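Local structure of protease Do-like 1, chloroplastic (Arabidopsis thaliana, 3QO6) at the interface of chains A and B and the interface of chains A and C. The protein acts as a chloroplast serine protease of the HtrA (Deg) family that serves photosystem II repair during light exposure and may degrade damaged proteins. Residues are numbered along the deposited sequence; one frame, centred on the assembly and turned at random. Chains: chain A/B/C, Protease Do-like 1, chloroplastic.

Contact 1: the interface of chains A and B. Residues chain A 127-129, 148-150, 172; chain B 16, 19-20, 23, 142-146.
The N-terminal helix 14-26 and the protease-domain strand 143-151 of chain B close on the loop 127-129, strand 143-151 and A:Asp172 of chain A, in the kind of packing that holds HtrA protease domains together as trimers, which it probably serves here. A:Val127 buries the most surface in the patch. Its CB sits 3.8 Å from both CD2 and CE2 of B:Phe23. The next atom, CG1, is anti to the backbone N (chi1 158°) and presses onto one face of the phenyl ring, over its centre, in a CH-pi contact 3.4 Å from the centroid. The same methyl leans on B:Leu144, whose CD2 also reaches A:Gly128 CA. B:Phe23 itself has CG anti to its backbone N (chi1 -179°), which carries the ring out from the helix under the valine.

Strand 143-151 of chain B is gripped through its backbone. B:Leu144 N gives a nearly straight hydrogen bond to the carbonyl A:Ser150 O, 3.1 Å long, in the carbonyl plane and on a lone pair. The hydroxyl A:Ser150 OG returns a bond to B:Leu144 O at 2.6 Å, arriving nearly along the C=O axis, so both backbone polar groups of the leucine are held. Further along, A:Asp172 is oriented by A:Val148 N, which binds the syn lone pair of carboxylate OD1 at 2.8 Å; this leaves OD2 for a weak bond from B:Thr146 N and for a water shared with B:Thr146 O.

On the helix side, the hydroxyl B:Thr19 OG1 hydrogen-bonds A:Gly128 O at 2.8 Å, and one water touches both atoms. Another water links A:Val127 O to B:Val20 O.

Contact 2: the interface of chains A and C. Residues chain A 274, 277-280; chain C 247-250.
A segment of chain C, residues 247-250, meets the loop between the short strands 273-274 and 280-281 of chain A, both in the PDZ region of this HtrA-family protease. The contact may link subunits of the six-copy assembly, though the structure alone does not show that it forms in vivo. C:Leu248 and C:Val250 bury the most surface. C:Val250 has CG1 anti to its backbone N (chi1 169°), which leaves CG2 beside that nitrogen and turned to chain A. This methyl touches A:Gly278 CA at 3.5 Å and lies against the backbone leading into A:Arg279. The aliphatic part of A:Arg279 runs alongside the valine, both side chains pointing the same way, with CG 4.0 Å from C:Val250 CG2. Extended from CG to NE, the arginine carries its guanidinium beyond the valine to A:Tyr277, whose CE1 lies at the edge of that group, in its plane.

C:Leu248 works at the other end of the segment. Its side chain crosses that of A:Leu280 at about a right angle, and the two CD1 methyls meet at 4.0 Å, a loose apolar touch. Alongside, A:Arg274 bends at chi2 (-64°), bringing its guanidinium edge against A:Leu280 CG. Its NH2 comes near the carbonyl C:Gln247 O, but the modelled N-H points away, so no hydrogen bond forms there. A:Gly278 O lies 3.0 Å from C:Leu248 O and 3.1 Å from C:Gly249 O; all are acceptors, so both are clashes.

Contact 1: the interface of chains A and B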
# COMPACT_ATOMS: atom_id res chain seq x y z
N VAL A 127 -30.79 -25.10 12.96
CA VAL A 127 -30.50 -23.70 12.76
C VAL A 127 -31.44 -22.82 13.57
O VAL A 127 -32.66 -23.02 13.58
CB VAL A 127 -30.54 -23.36 11.25
CG1 VAL A 127 -30.76 -21.83 11.03
CG2 VAL A 127 -29.20 -23.78 10.63
N GLY A 128 -30.88 -21.84 14.26
CA GLY A 128 -31.72 -20.95 15.04
C GLY A 128 -31.54 -21.15 16.53
O GLY A 128 -31.81 -20.23 17.30
N GLN A 129 -31.08 -22.32 16.96
CA GLN A 129 -30.90 -22.51 18.40
C GLN A 129 -29.73 -21.68 18.93
O GLN A 129 -28.83 -21.29 18.19
CB GLN A 129 -30.80 -24.00 18.75
CG GLN A 129 -29.51 -24.70 18.53
CD GLN A 129 -29.62 -26.21 18.80
OE1 GLN A 129 -29.92 -27.00 17.89
NE2 GLN A 129 -29.40 -26.62 20.06
N VAL A 148 -26.40 -17.57 17.55
CA VAL A 148 -27.24 -18.72 17.22
C VAL A 148 -26.50 -19.59 16.24
O VAL A 148 -25.42 -19.22 15.77
CB VAL A 148 -28.57 -18.32 16.57
CG1 VAL A 148 -29.37 -17.42 17.49
CG2 VAL A 148 -28.29 -17.65 15.23
N ILE A 149 -27.04 -20.78 15.97
CA ILE A 149 -26.47 -21.63 14.95
C ILE A 149 -27.01 -20.95 13.68
O ILE A 149 -28.24 -20.83 13.52
CB ILE A 149 -27.00 -23.05 15.05
CG1 ILE A 149 -26.28 -23.77 16.17
CG2 ILE A 149 -26.79 -23.79 13.73
CD1 ILE A 149 -26.54 -25.24 16.23
N SER A 150 -26.11 -20.48 12.82
CA SER A 150 -26.49 -19.79 11.60
C SER A 150 -26.61 -20.70 10.39
O SER A 150 -27.34 -20.39 9.44
CB SER A 150 -25.48 -18.70 11.28
OG SER A 150 -25.65 -17.61 12.14
N ASP A 172 -23.07 -16.94 14.42
CA ASP A 172 -22.81 -15.51 14.41
C ASP A 172 -22.40 -15.00 15.81
O ASP A 172 -22.44 -13.80 16.10
CB ASP A 172 -24.02 -14.74 13.88
CG ASP A 172 -25.27 -14.97 14.69
OD1 ASP A 172 -25.27 -15.92 15.52
OD2 ASP A 172 -26.24 -14.19 14.50
N GLU B 16 -35.38 -19.80 21.85
CA GLU B 16 -34.66 -20.40 20.74
C GLU B 16 -35.59 -21.25 19.88
O GLU B 16 -35.46 -21.28 18.65
CB GLU B 16 -33.46 -21.23 21.23
CG GLU B 16 -33.79 -22.35 22.20
CD GLU B 16 -32.55 -23.11 22.65
OE1 GLU B 16 -32.60 -23.78 23.72
OE2 GLU B 16 -31.52 -23.06 21.93
N THR B 19 -37.23 -19.19 17.38
CA THR B 19 -36.47 -18.83 16.20
C THR B 19 -36.19 -20.08 15.36
O THR B 19 -36.19 -20.00 14.13
CB THR B 19 -35.16 -17.97 16.50
OG1 THR B 19 -34.01 -18.79 16.35
CG2 THR B 19 -35.17 -17.37 17.88
N VAL B 20 -35.98 -21.23 15.99
CA VAL B 20 -35.77 -22.45 15.21
C VAL B 20 -36.94 -22.63 14.23
O VAL B 20 -36.76 -22.90 13.02
CB VAL B 20 -35.75 -23.71 16.10
CG1 VAL B 20 -35.86 -24.99 15.20
CG2 VAL B 20 -34.48 -23.73 16.91
N PHE B 23 -37.31 -19.98 11.45
CA PHE B 23 -36.39 -20.29 10.35
C PHE B 23 -36.89 -21.40 9.45
O PHE B 23 -36.86 -21.25 8.23
CB PHE B 23 -35.00 -20.68 10.86
CG PHE B 23 -34.02 -20.97 9.75
CD1 PHE B 23 -33.49 -19.93 8.99
CD2 PHE B 23 -33.69 -22.28 9.42
CE1 PHE B 23 -32.63 -20.20 7.92
CE2 PHE B 23 -32.84 -22.56 8.36
CZ PHE B 23 -32.31 -21.52 7.60
N HIS B 142 -28.63 -19.65 2.63
CA HIS B 142 -29.69 -19.51 3.63
C HIS B 142 -29.20 -19.36 5.07
O HIS B 142 -29.69 -20.02 5.99
CB HIS B 142 -30.67 -20.72 3.54
CG HIS B 142 -31.55 -20.71 2.32
ND1 HIS B 142 -32.91 -20.90 2.39
CD2 HIS B 142 -31.27 -20.52 1.01
CE1 HIS B 142 -33.43 -20.82 1.18
NE2 HIS B 142 -32.46 -20.59 0.33
N THR B 143 -28.23 -18.48 5.26
CA THR B 143 -27.69 -18.24 6.57
C THR B 143 -28.65 -17.41 7.40
O THR B 143 -29.24 -16.43 6.92
CB THR B 143 -26.39 -17.46 6.46
OG1 THR B 143 -25.38 -18.32 5.96
CG2 THR B 143 -25.99 -16.89 7.82
N LEU B 144 -28.82 -17.81 8.65
CA LEU B 144 -29.67 -17.06 9.55
C LEU B 144 -28.81 -16.26 10.53
O LEU B 144 -27.84 -16.76 11.10
CB LEU B 144 -30.55 -18.04 10.34
CG LEU B 144 -31.29 -17.45 11.55
CD1 LEU B 144 -32.50 -16.70 11.08
CD2 LEU B 144 -31.69 -18.53 12.48
N THR B 145 -29.14 -15.00 10.71
CA THR B 145 -28.44 -14.20 11.72
C THR B 145 -29.54 -13.43 12.41
O THR B 145 -30.52 -13.00 11.78
CB THR B 145 -27.41 -13.20 11.15
OG1 THR B 145 -28.02 -12.44 10.10
CG2 THR B 145 -26.11 -13.95 10.68
N THR B 146 -29.41 -13.27 13.71
CA THR B 146 -30.44 -12.55 14.44
C THR B 146 -29.83 -11.35 15.13
O THR B 146 -28.62 -11.29 15.36
CB THR B 146 -31.10 -13.42 15.51
OG1 THR B 146 -30.13 -13.71 16.52
CG2 THR B 146 -31.63 -14.73 14.91
O HOH W 1 -32.58 -18.23 19.16
O HOH W 2 -25.94 -11.60 14.25
O HOH W 3 -34.53 -24.33 11.90

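Contact 2: the interface of chains A and C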
# COMPACT_ATOMS: atom_id res chain seq x y z
N ARG A 274 3.40 -36.83 -20.75
CA ARG A 274 3.80 -35.92 -21.81
C ARG A 274 4.33 -36.71 -23.01
O ARG A 274 5.33 -37.41 -22.88
CB ARG A 274 4.88 -34.96 -21.30
CG ARG A 274 4.34 -33.83 -20.43
CD ARG A 274 3.42 -32.91 -21.25
NE ARG A 274 2.84 -31.83 -20.45
CZ ARG A 274 3.54 -30.92 -19.80
NH1 ARG A 274 4.86 -30.94 -19.84
NH2 ARG A 274 2.92 -29.99 -19.09
N TYR A 277 6.73 -35.12 -28.07
CA TYR A 277 6.92 -33.67 -28.26
C TYR A 277 6.90 -32.96 -26.91
O TYR A 277 7.94 -32.59 -26.36
CB TYR A 277 5.81 -33.10 -29.16
CG TYR A 277 5.73 -33.74 -30.54
CD1 TYR A 277 5.21 -35.02 -30.70
CD2 TYR A 277 6.25 -33.09 -31.67
CE1 TYR A 277 5.20 -35.66 -31.96
CE2 TYR A 277 6.25 -33.71 -32.93
CZ TYR A 277 5.73 -34.99 -33.06
OH TYR A 277 5.75 -35.62 -34.29
N GLY A 278 5.70 -32.79 -26.38
CA GLY A 278 5.55 -32.13 -25.09
C GLY A 278 4.10 -31.98 -24.70
O GLY A 278 3.81 -31.60 -23.56
N ARG A 279 3.18 -32.27 -25.62
CA ARG A 279 1.76 -32.16 -25.31
C ARG A 279 1.30 -33.12 -24.22
O ARG A 279 2.01 -34.06 -23.83
CB ARG A 279 0.91 -32.33 -26.58
CG ARG A 279 1.68 -32.82 -27.78
CD ARG A 279 0.76 -32.98 -28.97
NE ARG A 279 1.38 -33.74 -30.04
CZ ARG A 279 0.81 -33.98 -31.22
NH1 ARG A 279 -0.41 -33.52 -31.48
NH2 ARG A 279 1.46 -34.69 -32.13
N LEU A 280 0.09 -32.88 -23.74
CA LEU A 280 -0.47 -33.67 -22.66
C LEU A 280 -1.13 -35.00 -23.00
O LEU A 280 -2.14 -35.05 -23.71
CB LEU A 280 -1.46 -32.81 -21.88
CG LEU A 280 -0.89 -31.68 -21.03
CD1 LEU A 280 -1.99 -30.73 -20.59
CD2 LEU A 280 -0.18 -32.27 -19.82
N GLN C 247 1.70 -24.78 -20.13
CA GLN C 247 1.11 -25.95 -19.48
C GLN C 247 0.86 -27.10 -20.46
O GLN C 247 1.08 -28.27 -20.12
CB GLN C 247 -0.19 -25.56 -18.78
CG GLN C 247 -1.08 -24.64 -19.60
CD GLN C 247 -0.52 -23.23 -19.70
OE1 GLN C 247 -0.62 -22.45 -18.75
NE2 GLN C 247 0.07 -22.90 -20.84
N LEU C 248 0.38 -26.77 -21.65
CA LEU C 248 0.15 -27.79 -22.67
C LEU C 248 1.53 -28.33 -23.00
O LEU C 248 1.69 -29.51 -23.35
CB LEU C 248 -0.53 -27.18 -23.89
CG LEU C 248 -2.03 -26.87 -23.75
CD1 LEU C 248 -2.79 -28.17 -23.56
CD2 LEU C 248 -2.28 -25.94 -22.57
N GLY C 249 2.52 -27.45 -22.90
CA GLY C 249 3.92 -27.81 -23.10
C GLY C 249 4.58 -28.06 -24.45
O GLY C 249 5.26 -29.08 -24.59
N VAL C 250 4.43 -27.17 -25.42
CA VAL C 250 5.08 -27.41 -26.71
C VAL C 250 5.53 -26.19 -27.48
O VAL C 250 4.83 -25.18 -27.55
CB VAL C 250 4.20 -28.25 -27.65
CG1 VAL C 250 4.80 -28.23 -29.07
CG2 VAL C 250 4.13 -29.69 -27.15

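About 51 Å separates contact 1 from contact 2, and they share no residues or secondary-structure elements. Chain A takes part in both, through its protease domain in contact 1 and its PDZ region in contact 2, so one subunit is joined to two neighbours by different surfaces. Contact 1 is part of an interface without exact two-fold symmetry, whereas contact 2 belongs to a two-fold one and recurs with the chains exchanged. The deposited assembly holds six copies, and the two kinds of joint could together build it, protease domains packing in one place and PDZ regions bridging in another.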